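Local coordinates for lipase (Penicillium expansum, PDB 3G7N), which hydrolyses acylglycerol lipids such as triacylglycerols, releasing free fatty acids, as a secreted alkaline lipase of the alpha/beta-hydrolase superfamily, at residues G183-D188 and P239-F245; L11-A15 and S156-N160; A15-S19 and V247-A252; G205-Y209 and V218-G222; F89-I95 and N166-F172. One frame throughout, in Å; residues are numbered along the deposited sequence.

Interaction 1: residues G183-D188 and P239-F245; sequences GNNVLD and PGHIASF
Asp188 and His241 meet through a nearly straight hydrogen bond, His241 ND1 to Asp188 OD2 at 2.8 Å with 173° at the hydrogen, the charge-relay pair of a Ser-His-Asp catalytic triad in an alpha/beta-hydrolase fold. Asp188 OD2 lies in the imidazole plane and is met on its syn side, from somewhat out of the carboxylate plane, while the carboxylate is turned 59° against the ring. Both side chains run anti to their backbone nitrogens (chi1 180° for Asp188). Beyond the pair, His241 NE2 bonds to OG of the nucleophile Ser132, and Asp188 OD1 is held by the backbone N of Val190.

Two further bonds join the end of strand 179-185 and its turn to the 3-10 segment 239-242. Gly240 N donates to Leu187 O at 2.8 Å, and Asn185 ND2 reaches a lone pair of Gly240 O at 3.0 Å, in the carbonyl plane; the same oxygen also accepts from Ala243 N. At Gly240 a CB would collide with Val186 O, to which Gly240 CA instead makes a CA-H...O contact. Farther along, a water accepts a hydrogen bond from Phe245 N and sits over the centre of the Phe245 ring, whose edge atom CE2 lies 3.4 Å from Gly183 C.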
# COMPACT_ATOMS: atom_id res chain seq x y z
N GLY A 183 -1.17 2.92 -7.03
CA GLY A 183 -1.66 4.22 -7.49
C GLY A 183 -0.57 5.26 -7.36
O GLY A 183 -0.14 5.57 -6.24
N ASN A 184 -0.13 5.81 -8.50
CA ASN A 184 1.04 6.70 -8.55
C ASN A 184 0.73 8.09 -9.07
O ASN A 184 -0.36 8.34 -9.64
CB ASN A 184 2.15 6.03 -9.36
CG ASN A 184 2.72 4.85 -8.63
OD1 ASN A 184 2.67 4.81 -7.39
ND2 ASN A 184 3.24 3.88 -9.36
N ASN A 185 1.65 9.00 -8.81
CA ASN A 185 1.44 10.41 -9.10
C ASN A 185 2.50 10.97 -10.04
O ASN A 185 3.67 10.57 -10.02
CB ASN A 185 1.44 11.20 -7.79
CG ASN A 185 0.83 12.58 -7.93
OD1 ASN A 185 -0.29 12.70 -8.43
ND2 ASN A 185 1.51 13.60 -7.42
N VAL A 186 2.09 11.99 -10.80
CA VAL A 186 3.03 12.75 -11.61
C VAL A 186 4.14 13.34 -10.77
O VAL A 186 3.99 13.59 -9.57
CB VAL A 186 2.33 13.88 -12.38
CG1 VAL A 186 1.42 13.30 -13.45
CG2 VAL A 186 1.62 14.83 -11.43
N LEU A 187 5.31 13.48 -11.39
CA LEU A 187 6.43 14.18 -10.77
C LEU A 187 6.98 13.46 -9.55
O LEU A 187 7.62 14.08 -8.70
CB LEU A 187 6.08 15.64 -10.45
CG LEU A 187 5.91 16.55 -11.66
CD1 LEU A 187 5.30 17.87 -11.21
CD2 LEU A 187 7.25 16.77 -12.35
N ASP A 188 6.74 12.16 -9.48
CA ASP A 188 7.21 11.36 -8.36
C ASP A 188 8.10 10.22 -8.86
O ASP A 188 7.65 9.34 -9.60
CB ASP A 188 6.04 10.78 -7.56
CG ASP A 188 6.50 9.94 -6.38
OD1 ASP A 188 7.71 9.99 -6.03
OD2 ASP A 188 5.63 9.30 -5.73
N PRO A 239 9.08 16.29 -6.20
CA PRO A 239 7.98 17.06 -5.62
C PRO A 239 6.62 16.34 -5.61
O PRO A 239 5.82 16.57 -4.69
CB PRO A 239 7.94 18.31 -6.50
CG PRO A 239 9.40 18.53 -6.84
CD PRO A 239 9.94 17.12 -7.06
N GLY A 240 6.36 15.53 -6.62
CA GLY A 240 5.08 14.82 -6.69
C GLY A 240 4.90 13.74 -5.63
O GLY A 240 3.81 13.22 -5.48
N HIS A 241 5.96 13.39 -4.91
CA HIS A 241 5.85 12.27 -3.98
C HIS A 241 4.84 12.54 -2.89
O HIS A 241 4.32 11.60 -2.28
CB HIS A 241 7.21 11.90 -3.37
CG HIS A 241 7.17 10.63 -2.58
ND1 HIS A 241 6.69 9.45 -3.09
CD2 HIS A 241 7.50 10.37 -1.29
CE1 HIS A 241 6.77 8.50 -2.17
NE2 HIS A 241 7.26 9.03 -1.07
N ILE A 242 4.67 13.80 -2.49
CA ILE A 242 3.84 14.16 -1.34
C ILE A 242 2.33 14.04 -1.64
O ILE A 242 1.50 14.17 -0.73
CB ILE A 242 4.18 15.60 -0.83
CG1 ILE A 242 3.68 15.83 0.60
CG2 ILE A 242 3.62 16.66 -1.76
CD1 ILE A 242 4.48 16.86 1.35
N ALA A 243 1.97 13.87 -2.91
CA ALA A 243 0.55 13.87 -3.27
C ALA A 243 0.19 12.57 -3.98
O ALA A 243 1.00 11.97 -4.67
CB ALA A 243 0.22 15.08 -4.16
N SER A 244 -1.08 12.21 -3.86
CA SER A 244 -1.61 11.09 -4.63
C SER A 244 -3.09 11.31 -4.91
O SER A 244 -3.84 11.67 -4.01
CB SER A 244 -1.44 9.79 -3.84
OG SER A 244 -1.46 8.68 -4.72
N PHE A 245 -3.48 11.18 -6.17
CA PHE A 245 -4.90 11.31 -6.57
C PHE A 245 -5.57 12.52 -5.94
O PHE A 245 -6.70 12.44 -5.46
CB PHE A 245 -5.66 10.01 -6.34
CG PHE A 245 -5.11 8.88 -7.14
CD1 PHE A 245 -5.44 8.73 -8.49
CD2 PHE A 245 -4.04 8.16 -6.64
CE1 PHE A 245 -4.72 7.85 -9.31
CE2 PHE A 245 -3.34 7.30 -7.43
CZ PHE A 245 -3.62 7.18 -8.77
O HOH W 1 -2.01 10.52 -8.55

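Interaction 2: residues L11-A15 and S156-N160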
# COMPACT_ATOMS: atom_id res chain seq x y z
N LEU A 11 -9.31 5.49 -5.55
CA LEU A 11 -7.91 5.82 -5.30
C LEU A 11 -7.80 7.13 -4.52
O LEU A 11 -6.92 7.29 -3.66
CB LEU A 11 -7.12 5.88 -6.61
CG LEU A 11 -6.92 4.51 -7.25
CD1 LEU A 11 -6.54 4.66 -8.72
CD2 LEU A 11 -5.89 3.68 -6.49
N HIS A 12 -8.72 8.06 -4.78
CA HIS A 12 -8.83 9.28 -4.02
C HIS A 12 -9.15 8.99 -2.55
O HIS A 12 -8.53 9.54 -1.65
CB HIS A 12 -9.90 10.21 -4.66
CG HIS A 12 -10.07 11.52 -3.97
ND1 HIS A 12 -9.14 12.53 -4.03
CD2 HIS A 12 -11.13 12.03 -3.28
CE1 HIS A 12 -9.60 13.60 -3.40
NE2 HIS A 12 -10.78 13.30 -2.89
N ARG A 13 -10.09 8.07 -2.32
CA ARG A 13 -10.37 7.60 -0.96
C ARG A 13 -9.13 6.98 -0.32
O ARG A 13 -8.83 7.25 0.83
CB ARG A 13 -11.55 6.63 -0.93
CG ARG A 13 -11.76 6.00 0.45
CD ARG A 13 -13.00 5.10 0.47
NE ARG A 13 -13.12 4.35 1.72
CZ ARG A 13 -12.57 3.16 1.93
NH1 ARG A 13 -11.82 2.58 1.01
NH2 ARG A 13 -12.76 2.56 3.11
N ALA A 14 -8.43 6.14 -1.07
CA ALA A 14 -7.23 5.51 -0.55
C ALA A 14 -6.21 6.57 -0.12
O ALA A 14 -5.53 6.41 0.88
CB ALA A 14 -6.63 4.59 -1.60
N ALA A 15 -6.09 7.64 -0.90
CA ALA A 15 -5.16 8.71 -0.58
C ALA A 15 -5.58 9.48 0.65
O ALA A 15 -4.74 9.85 1.47
CB ALA A 15 -4.99 9.63 -1.77
N SER A 156 -6.13 -4.12 -2.29
CA SER A 156 -5.08 -3.36 -1.63
C SER A 156 -4.65 -2.22 -2.55
O SER A 156 -4.46 -2.43 -3.77
CB SER A 156 -3.88 -4.27 -1.33
OG SER A 156 -4.27 -5.35 -0.46
N ASN A 157 -4.43 -1.04 -1.97
CA ASN A 157 -4.03 0.15 -2.73
C ASN A 157 -2.74 0.72 -2.16
O ASN A 157 -2.76 1.33 -1.09
CB ASN A 157 -5.13 1.21 -2.68
CG ASN A 157 -6.40 0.76 -3.38
OD1 ASN A 157 -6.38 0.47 -4.57
ND2 ASN A 157 -7.50 0.71 -2.63
N ALA A 158 -1.63 0.42 -2.83
CA ALA A 158 -0.33 0.97 -2.45
C ALA A 158 -0.10 2.25 -3.25
O ALA A 158 -0.12 2.22 -4.49
CB ALA A 158 0.79 -0.02 -2.75
N LEU A 159 0.08 3.37 -2.55
CA LEU A 159 0.25 4.66 -3.23
C LEU A 159 1.71 5.08 -3.23
O LEU A 159 2.40 5.04 -2.19
CB LEU A 159 -0.60 5.73 -2.56
CG LEU A 159 -2.09 5.36 -2.43
CD1 LEU A 159 -2.84 6.48 -1.72
CD2 LEU A 159 -2.74 5.06 -3.78
N ASN A 160 2.19 5.48 -4.40
CA ASN A 160 3.52 6.10 -4.52
C ASN A 160 4.62 5.19 -3.96
O ASN A 160 5.54 5.67 -3.29
CB ASN A 160 3.57 7.50 -3.87
CG ASN A 160 2.54 8.48 -4.45
OD1 ASN A 160 1.44 8.07 -4.86
ND2 ASN A 160 2.85 9.76 -4.44
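Leu159 and Asn157, both turned toward the helix from alternate positions of strand 156-159, receive Leu11, Ala14 and Ala15. The Leu159 side chain stands out from the strand with CG anti to its carbonyl carbon (chi1 -54°), and its two methyls divide the work. CD1 presses on the helix backbone itself, 3.4 Å from Ala15 CA, and also lies 3.8 Å from Ala15 CB; CD2 faces Leu11 more loosely, at 4.4 Å from Leu11 CD2.

Asn157 meets the helix differently. Its CB abuts the methyl of Ala14, CB to CB 3.9 Å, while the side chain of Leu11 crosses that of Asn157 at about a right angle and brings CD2 to 3.8 Å from Asn157 OD1. This is only van der Waals contact, for the buried amide oxygen accepts a hydrogen bond from Asn181 ND2 on the adjacent strand. With alanines at the interface, the segment axes come to 9.2 Å, crossing at -66°.

The contact lies in the buried interior of the fold, where helix 8-23 covers one face of the central sheet. Strand 154-159 runs between the parallel strands 125-131 and 179-185; Ala14 also touches Val129 of the former, and Ala15 leans on Val247 in the C-terminal hairpin.

Interaction 3: residues A15-S19 and V247-A252. With SO4 (sulfate ion), chain E.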
# COMPACT_ATOMS: atom_id res chain seq x y z
N ALA A 15 -6.09 7.64 -0.90
CA ALA A 15 -5.16 8.71 -0.58
C ALA A 15 -5.58 9.48 0.65
O ALA A 15 -4.74 9.85 1.47
CB ALA A 15 -4.99 9.63 -1.77
N LYS A 16 -6.89 9.68 0.82
CA LYS A 16 -7.39 10.30 2.05
C LYS A 16 -7.09 9.46 3.30
O LYS A 16 -6.66 9.97 4.31
CB LYS A 16 -8.88 10.63 1.97
CG LYS A 16 -9.18 11.75 0.96
CD LYS A 16 -10.67 11.76 0.53
CE LYS A 16 -11.59 12.16 1.64
NZ LYS A 16 -12.99 12.26 1.11
N LEU A 17 -7.32 8.15 3.21
CA LEU A 17 -7.02 7.25 4.32
C LEU A 17 -5.52 7.25 4.62
O LEU A 17 -5.11 7.24 5.78
CB LEU A 17 -7.48 5.83 4.00
CG LEU A 17 -9.00 5.64 3.87
CD1 LEU A 17 -9.30 4.23 3.45
CD2 LEU A 17 -9.72 5.97 5.17
N SER A 18 -4.72 7.23 3.56
CA SER A 18 -3.27 7.26 3.75
C SER A 18 -2.82 8.55 4.44
O SER A 18 -1.96 8.53 5.30
CB SER A 18 -2.58 7.13 2.40
OG SER A 18 -2.80 5.88 1.79
N SER A 19 -3.43 9.68 4.05
CA SER A 19 -3.16 10.97 4.71
C SER A 19 -3.55 10.96 6.19
O SER A 19 -2.80 11.39 7.07
CB SER A 19 -3.91 12.08 3.96
OG SER A 19 -3.64 13.38 4.51
N VAL A 247 -4.70 14.39 -3.37
CA VAL A 247 -4.55 14.59 -1.93
C VAL A 247 -3.08 14.81 -1.58
O VAL A 247 -2.25 13.92 -1.83
CB VAL A 247 -5.06 13.36 -1.15
CG1 VAL A 247 -4.87 13.58 0.34
CG2 VAL A 247 -6.52 13.05 -1.52
N VAL A 248 -2.76 15.94 -0.97
CA VAL A 248 -1.43 16.16 -0.43
C VAL A 248 -1.40 15.60 0.99
O VAL A 248 -2.27 15.89 1.81
CB VAL A 248 -1.10 17.68 -0.39
CG1 VAL A 248 0.20 17.95 0.35
CG2 VAL A 248 -1.09 18.26 -1.82
N MET A 249 -0.49 14.66 1.23
CA MET A 249 -0.44 14.00 2.52
C MET A 249 -0.38 15.00 3.65
O MET A 249 0.36 15.99 3.58
CB MET A 249 0.74 13.02 2.58
CG MET A 249 0.63 11.86 1.61
SD MET A 249 -0.83 10.82 1.86
CE MET A 249 -1.61 10.88 0.26
N LEU A 250 -1.11 14.69 4.73
CA LEU A 250 -1.28 15.53 5.91
C LEU A 250 -2.31 16.64 5.79
O LEU A 250 -2.67 17.23 6.82
CB LEU A 250 0.05 16.07 6.44
CG LEU A 250 0.92 15.07 7.18
CD1 LEU A 250 2.32 15.65 7.37
CD2 LEU A 250 0.29 14.72 8.52
N THR A 251 -2.89 16.83 4.62
CA THR A 251 -3.81 17.95 4.42
C THR A 251 -5.28 17.53 4.31
O THR A 251 -6.16 18.37 4.21
CB THR A 251 -3.45 18.79 3.19
OG1 THR A 251 -3.82 18.08 2.01
CG2 THR A 251 -1.97 19.15 3.18
N ALA A 252 -5.53 16.22 4.25
CA ALA A 252 -6.89 15.72 4.14
C ALA A 252 -7.70 15.88 5.43
O ALA A 252 -8.93 15.81 5.38
CB ALA A 252 -6.89 14.25 3.70
S SO4 E . -14.21 14.97 2.84
O1 SO4 E . -13.04 15.59 3.47
O2 SO4 E . -14.27 13.52 3.02
O3 SO4 E . -15.44 15.58 3.36
O4 SO4 E . -14.17 15.28 1.41
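Ser19 grips the turn at Leu250: Leu250 N donates to Ser19 OG at 2.9 Å, though the bond is bent, with 130° at the hydrogen. This ties helix 8-23 of the alpha/beta-hydrolase fold to the type II beta turn Val248-Thr251 that begins at the end of strand 247-248. The hydroxyl is swung anti to the backbone N of Ser19 (chi1 -177°), which carries it off the helix and over the turn, where Ala252 CB lies 3.7 Å from Ser19 CB.

Around this bond the packing is mostly van der Waals. Val247 spreads its two methyls along the helix: CG1 faces Ser19 CB, and CG2 fits against Ala15 CB at 3.8 Å. Met249 comes in beside them, its chain bent at chi2 and chi3, which lays SD 3.6 Å from Ser19 N and brings CE to Ala15 O. The sulfur also passes Ser18 CB, and Met249 touches His131, the residue before the nucleophile Ser132.

Lys16 divides its chain between two partners: the side chain crosses that of Val247 at about a right angle, with CG near Val247 CG2, whereas the rest, bent at chi3, leads to a sulfate, probably from the crystallisation liquor, with Lys16 NZ 2.6 Å from sulfate O2. An alanine at Lys16 would remove the ammonium and is likely to cost the sulfate one of its partners, Ser258 OG being another, and to uncover part of the Val247 CG2 methyl.

The turn is itself braced from within, Val248 O accepting both Thr251 N and Thr251 OG1, the hydroxyl at 2.7 Å.

Interaction 4: residues G205-Y209 and V218-G222; sequences GTEYY and VKCEG
Tyr208 and Lys219 lie side by side and point the same way, the phenol ring alongside the aliphatic chain rather than clearly face-on or edge-on. They form the non-hydrogen-bonded pair of an antiparallel beta hairpin between strands 206-210 and 218-219, toward one edge of the central sheet, inside the outermost strand 2-3. Ring atom CE1 of Tyr208 is 3.7 Å from Lys219 CB, and Tyr208 OH runs out beside Lys219 CE; the lysine remains extended along its whole length, with CE also meeting Thr206 CG2. With an alanine in place of Tyr208, the Lys219 methylenes would probably lose the wall they lie along and the chain would be freer to swing. The second ring, Tyr209, leads away from the partner strand; its CB touches Val218 CG2, and its OH bonds to Asn232.

Three backbone bonds set the register: Tyr209 and Val218 exchange both of theirs as a hydrogen-bonded pair, and Cys220 N reaches Glu207 O at 2.8 Å (163° at the hydrogen). On the Tyr209 and Val218 side, Cys220 SG is covered by Tyr209 CB and by Glu207 CG, the latter 3.7 Å away, and its disulfide to Cys228 anchors the following loop. Glu207, fully extended with chi1 -172°, sends OE2 to Ser229 and Asn184. Its OE1 accepts a hydrogen bond from a water at 2.7 Å, and that water bridges to Gly222 O, 2.8 Å from it.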
# COMPACT_ATOMS: atom_id res chain seq x y z
N GLY A 205 1.01 -6.05 -9.62
CA GLY A 205 -0.27 -5.39 -9.46
C GLY A 205 -0.70 -4.67 -10.72
O GLY A 205 -0.16 -4.92 -11.81
N THR A 206 -1.68 -3.80 -10.58
CA THR A 206 -2.12 -2.94 -11.67
C THR A 206 -1.78 -1.50 -11.30
O THR A 206 -2.17 -1.03 -10.23
CB THR A 206 -3.64 -3.04 -11.88
OG1 THR A 206 -3.97 -4.40 -12.20
CG2 THR A 206 -4.10 -2.13 -13.01
N GLU A 207 -1.00 -0.83 -12.14
CA GLU A 207 -0.63 0.54 -11.87
C GLU A 207 -1.68 1.48 -12.41
O GLU A 207 -2.17 1.29 -13.52
CB GLU A 207 0.74 0.89 -12.47
CG GLU A 207 1.24 2.28 -12.02
CD GLU A 207 2.59 2.72 -12.59
OE1 GLU A 207 3.20 1.98 -13.40
OE2 GLU A 207 3.01 3.83 -12.24
N TYR A 208 -2.03 2.49 -11.62
CA TYR A 208 -2.86 3.60 -12.07
C TYR A 208 -2.05 4.88 -11.85
O TYR A 208 -1.14 4.90 -11.02
CB TYR A 208 -4.14 3.70 -11.24
CG TYR A 208 -5.10 2.53 -11.42
CD1 TYR A 208 -6.09 2.57 -12.39
CD2 TYR A 208 -4.93 1.35 -10.69
CE1 TYR A 208 -6.90 1.46 -12.64
CE2 TYR A 208 -5.78 0.26 -10.88
CZ TYR A 208 -6.71 0.30 -11.91
OH TYR A 208 -7.53 -0.80 -12.13
N TYR A 209 -2.38 5.93 -12.58
CA TYR A 209 -1.54 7.11 -12.60
C TYR A 209 -2.41 8.33 -12.84
O TYR A 209 -3.40 8.25 -13.59
CB TYR A 209 -0.50 6.95 -13.71
CG TYR A 209 0.67 7.92 -13.64
CD1 TYR A 209 1.73 7.70 -12.77
CD2 TYR A 209 0.78 8.93 -14.57
CE1 TYR A 209 2.81 8.53 -12.75
CE2 TYR A 209 1.95 9.71 -14.63
CZ TYR A 209 2.95 9.50 -13.70
OH TYR A 209 4.11 10.26 -13.74
N VAL A 218 -5.39 7.30 -15.43
CA VAL A 218 -5.22 6.24 -16.38
C VAL A 218 -4.95 4.90 -15.71
O VAL A 218 -4.41 4.86 -14.59
CB VAL A 218 -4.11 6.55 -17.42
CG1 VAL A 218 -4.46 7.81 -18.20
CG2 VAL A 218 -2.75 6.72 -16.73
N LYS A 219 -5.31 3.82 -16.39
CA LYS A 219 -4.88 2.48 -16.04
C LYS A 219 -3.71 2.10 -16.92
O LYS A 219 -3.77 2.19 -18.14
CB LYS A 219 -6.02 1.50 -16.26
CG LYS A 219 -5.69 0.06 -15.92
CD LYS A 219 -6.87 -0.87 -16.23
CE LYS A 219 -6.71 -2.22 -15.56
NZ LYS A 219 -7.95 -3.05 -15.68
N CYS A 220 -2.61 1.72 -16.28
CA CYS A 220 -1.35 1.50 -16.97
C CYS A 220 -1.25 0.07 -17.47
O CYS A 220 -1.88 -0.83 -16.92
CB CYS A 220 -0.20 1.81 -16.02
SG CYS A 220 -0.33 3.43 -15.22
N GLU A 221 -0.46 -0.13 -18.52
CA GLU A 221 -0.25 -1.45 -19.08
C GLU A 221 1.02 -2.07 -18.54
O GLU A 221 2.11 -1.51 -18.70
CB GLU A 221 -0.17 -1.36 -20.61
CG GLU A 221 -1.31 -0.59 -21.26
CD GLU A 221 -1.00 -0.19 -22.70
OE1 GLU A 221 -0.22 -0.92 -23.36
OE2 GLU A 221 -1.56 0.82 -23.18
N GLY A 222 0.89 -3.20 -17.86
CA GLY A 222 2.04 -3.88 -17.31
C GLY A 222 2.61 -3.12 -16.11
O GLY A 222 1.92 -2.27 -15.52
O HOH W 2 2.81 0.40 -15.57
O HOH W 3 -0.74 -2.06 -14.71

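Interaction 5: residues F89-I95 and N166-F172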
# COMPACT_ATOMS: atom_id res chain seq x y z
N PHE A 89 5.87 -18.95 1.61
CA PHE A 89 6.61 -18.34 0.50
C PHE A 89 7.34 -19.42 -0.29
O PHE A 89 8.12 -20.18 0.30
CB PHE A 89 7.66 -17.36 1.02
CG PHE A 89 7.08 -16.08 1.59
CD1 PHE A 89 6.67 -15.06 0.76
CD2 PHE A 89 7.06 -15.88 2.96
CE1 PHE A 89 6.22 -13.85 1.29
CE2 PHE A 89 6.64 -14.66 3.50
CZ PHE A 89 6.30 -13.63 2.65
N PRO A 90 7.29 -19.34 -1.63
CA PRO A 90 8.21 -20.18 -2.40
C PRO A 90 9.66 -19.87 -2.07
O PRO A 90 10.01 -18.72 -1.76
CB PRO A 90 7.90 -19.82 -3.85
CG PRO A 90 6.44 -19.43 -3.81
CD PRO A 90 6.24 -18.75 -2.48
N SER A 91 10.52 -20.87 -2.26
CA SER A 91 11.92 -20.80 -1.83
C SER A 91 12.70 -19.64 -2.45
O SER A 91 13.73 -19.25 -1.92
CB SER A 91 12.63 -22.13 -2.16
OG SER A 91 12.74 -22.32 -3.57
N ASP A 92 12.35 -19.28 -3.68
CA ASP A 92 13.11 -18.28 -4.40
C ASP A 92 12.70 -16.83 -4.12
O ASP A 92 13.37 -15.90 -4.54
CB ASP A 92 13.16 -18.56 -5.91
CG ASP A 92 11.78 -18.67 -6.54
OD1 ASP A 92 10.79 -18.91 -5.80
OD2 ASP A 92 11.69 -18.63 -7.78
N VAL A 93 11.64 -16.65 -3.33
CA VAL A 93 11.13 -15.30 -3.05
C VAL A 93 12.09 -14.58 -2.14
O VAL A 93 12.49 -15.09 -1.10
CB VAL A 93 9.73 -15.37 -2.38
CG1 VAL A 93 9.36 -14.01 -1.75
CG2 VAL A 93 8.70 -15.74 -3.39
N LYS A 94 12.45 -13.36 -2.53
CA LYS A 94 13.26 -12.52 -1.66
C LYS A 94 12.64 -11.12 -1.59
O LYS A 94 12.21 -10.60 -2.61
CB LYS A 94 14.69 -12.39 -2.20
CG LYS A 94 15.45 -13.72 -2.33
CD LYS A 94 15.76 -14.30 -0.97
CE LYS A 94 16.51 -15.63 -1.10
NZ LYS A 94 17.87 -15.44 -1.67
N ILE A 95 12.71 -10.52 -0.41
CA ILE A 95 12.15 -9.18 -0.18
C ILE A 95 13.22 -8.37 0.55
O ILE A 95 14.02 -8.91 1.32
CB ILE A 95 10.88 -9.28 0.72
CG1 ILE A 95 9.81 -10.14 0.05
CG2 ILE A 95 10.34 -7.89 1.05
CD1 ILE A 95 8.57 -10.39 0.95
N ASN A 166 12.35 -9.42 -5.51
CA ASN A 166 12.81 -9.95 -6.78
C ASN A 166 11.67 -10.44 -7.64
O ASN A 166 10.50 -10.27 -7.30
CB ASN A 166 13.87 -11.04 -6.56
CG ASN A 166 13.33 -12.27 -5.81
OD1 ASN A 166 12.15 -12.35 -5.46
ND2 ASN A 166 14.21 -13.24 -5.59
N GLN A 167 11.98 -10.98 -8.82
CA GLN A 167 10.91 -11.42 -9.71
C GLN A 167 10.05 -12.51 -9.09
O GLN A 167 8.84 -12.53 -9.29
CB GLN A 167 11.47 -11.90 -11.05
CG GLN A 167 10.39 -12.20 -12.09
CD GLN A 167 9.68 -10.96 -12.59
OE1 GLN A 167 10.33 -10.03 -13.10
NE2 GLN A 167 8.37 -10.89 -12.39
N ALA A 168 10.66 -13.39 -8.31
CA ALA A 168 9.88 -14.45 -7.67
C ALA A 168 8.88 -13.85 -6.67
O ALA A 168 7.73 -14.28 -6.59
CB ALA A 168 10.80 -15.46 -6.99
N TRP A 169 9.29 -12.78 -5.99
CA TRP A 169 8.39 -12.05 -5.10
C TRP A 169 7.21 -11.47 -5.88
O TRP A 169 6.05 -11.69 -5.52
CB TRP A 169 9.14 -10.91 -4.39
CG TRP A 169 8.25 -9.78 -3.99
CD1 TRP A 169 8.17 -8.56 -4.58
CD2 TRP A 169 7.22 -9.83 -3.00
NE1 TRP A 169 7.16 -7.82 -4.00
CE2 TRP A 169 6.58 -8.57 -3.01
CE3 TRP A 169 6.79 -10.79 -2.08
CZ2 TRP A 169 5.49 -8.27 -2.18
CZ3 TRP A 169 5.69 -10.51 -1.29
CH2 TRP A 169 5.09 -9.24 -1.30
N ALA A 170 7.51 -10.80 -6.99
CA ALA A 170 6.44 -10.17 -7.75
C ALA A 170 5.46 -11.22 -8.27
O ALA A 170 4.24 -11.01 -8.29
CB ALA A 170 7.02 -9.33 -8.88
N ASP A 171 6.01 -12.36 -8.69
CA ASP A 171 5.19 -13.45 -9.21
C ASP A 171 4.29 -14.02 -8.12
O ASP A 171 3.13 -14.35 -8.37
CB ASP A 171 6.07 -14.57 -9.79
CG ASP A 171 6.79 -14.14 -11.06
OD1 ASP A 171 6.36 -13.17 -11.71
OD2 ASP A 171 7.72 -14.87 -11.48
N PHE A 172 4.84 -14.13 -6.92
CA PHE A 172 4.07 -14.58 -5.77
C PHE A 172 2.95 -13.59 -5.42
O PHE A 172 1.82 -13.99 -5.16
CB PHE A 172 4.97 -14.83 -4.57
CG PHE A 172 4.27 -15.49 -3.43
CD1 PHE A 172 3.68 -16.75 -3.59
CD2 PHE A 172 4.23 -14.90 -2.18
CE1 PHE A 172 3.03 -17.37 -2.53
CE2 PHE A 172 3.59 -15.52 -1.12
CZ PHE A 172 3.08 -16.79 -1.29
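Asn166 joins the loop 89-95 to the start of helix 167-175 with its amide. Its CG is held between the backbone N and the carbonyl carbon (chi1 63°), a rotamer that folds the amide back over the first turn. OD1 then accepts two backbone N-H groups from opposite faces of its plane, Trp169 N at 2.9 Å as the N-cap bond and Lys94 N from across the contact. ND2 donates nearly straight to Asp92 O at 3.0 Å (169° at the hydrogen), while Asn166 N donates to Lys94 O. The three bonds to Asp92 and Lys94 fasten the loop backbone to the capped helix start.

Farther along, Phe172 is anti to its backbone N (chi1 -171°), which turns the ring toward the loop. Pro90 CD sits over one face of it in a CH-pi contact, 3.7 Å from the centroid, and Phe89 meets it obliquely, with CD1 3.6 Å from Phe172 CE2. Val93 CG2 packs on Phe172 CB, and Ile95 CD1 reaches Trp169 CE3 at 3.5 Å.

Trp169 and Phe172 also lean on helix 133-148, so the loop and the two helices pack together, away from the active site. The arrangement is a classic asparagine N-cap whose amide also bonds the backbone of the 89-95 loop.

Overall arrangement
Interaction 2 is wholly buried and held by van der Waals contacts alone between its segments, helix 8-23 laid on the central sheet. The same helix continues into interaction 3, which shares Ala15 with it but reaches the surface, adding a serine bond and a sulfate. Interaction 1, also mostly buried, is more polar and includes the charge-relay pair; it joins interaction 2 through neighbouring strands 154-159 and 179-185, and interaction 3 through the small sheet of strands 243-244 and 247-248. Interaction 4 extends the central sheet next to strand 179-185, pairing backbones at a partly exposed end. Interaction 5 touches none of the others, though its nearest atoms are about 6 Å from interaction 4, and combines helix capping with aromatic packing.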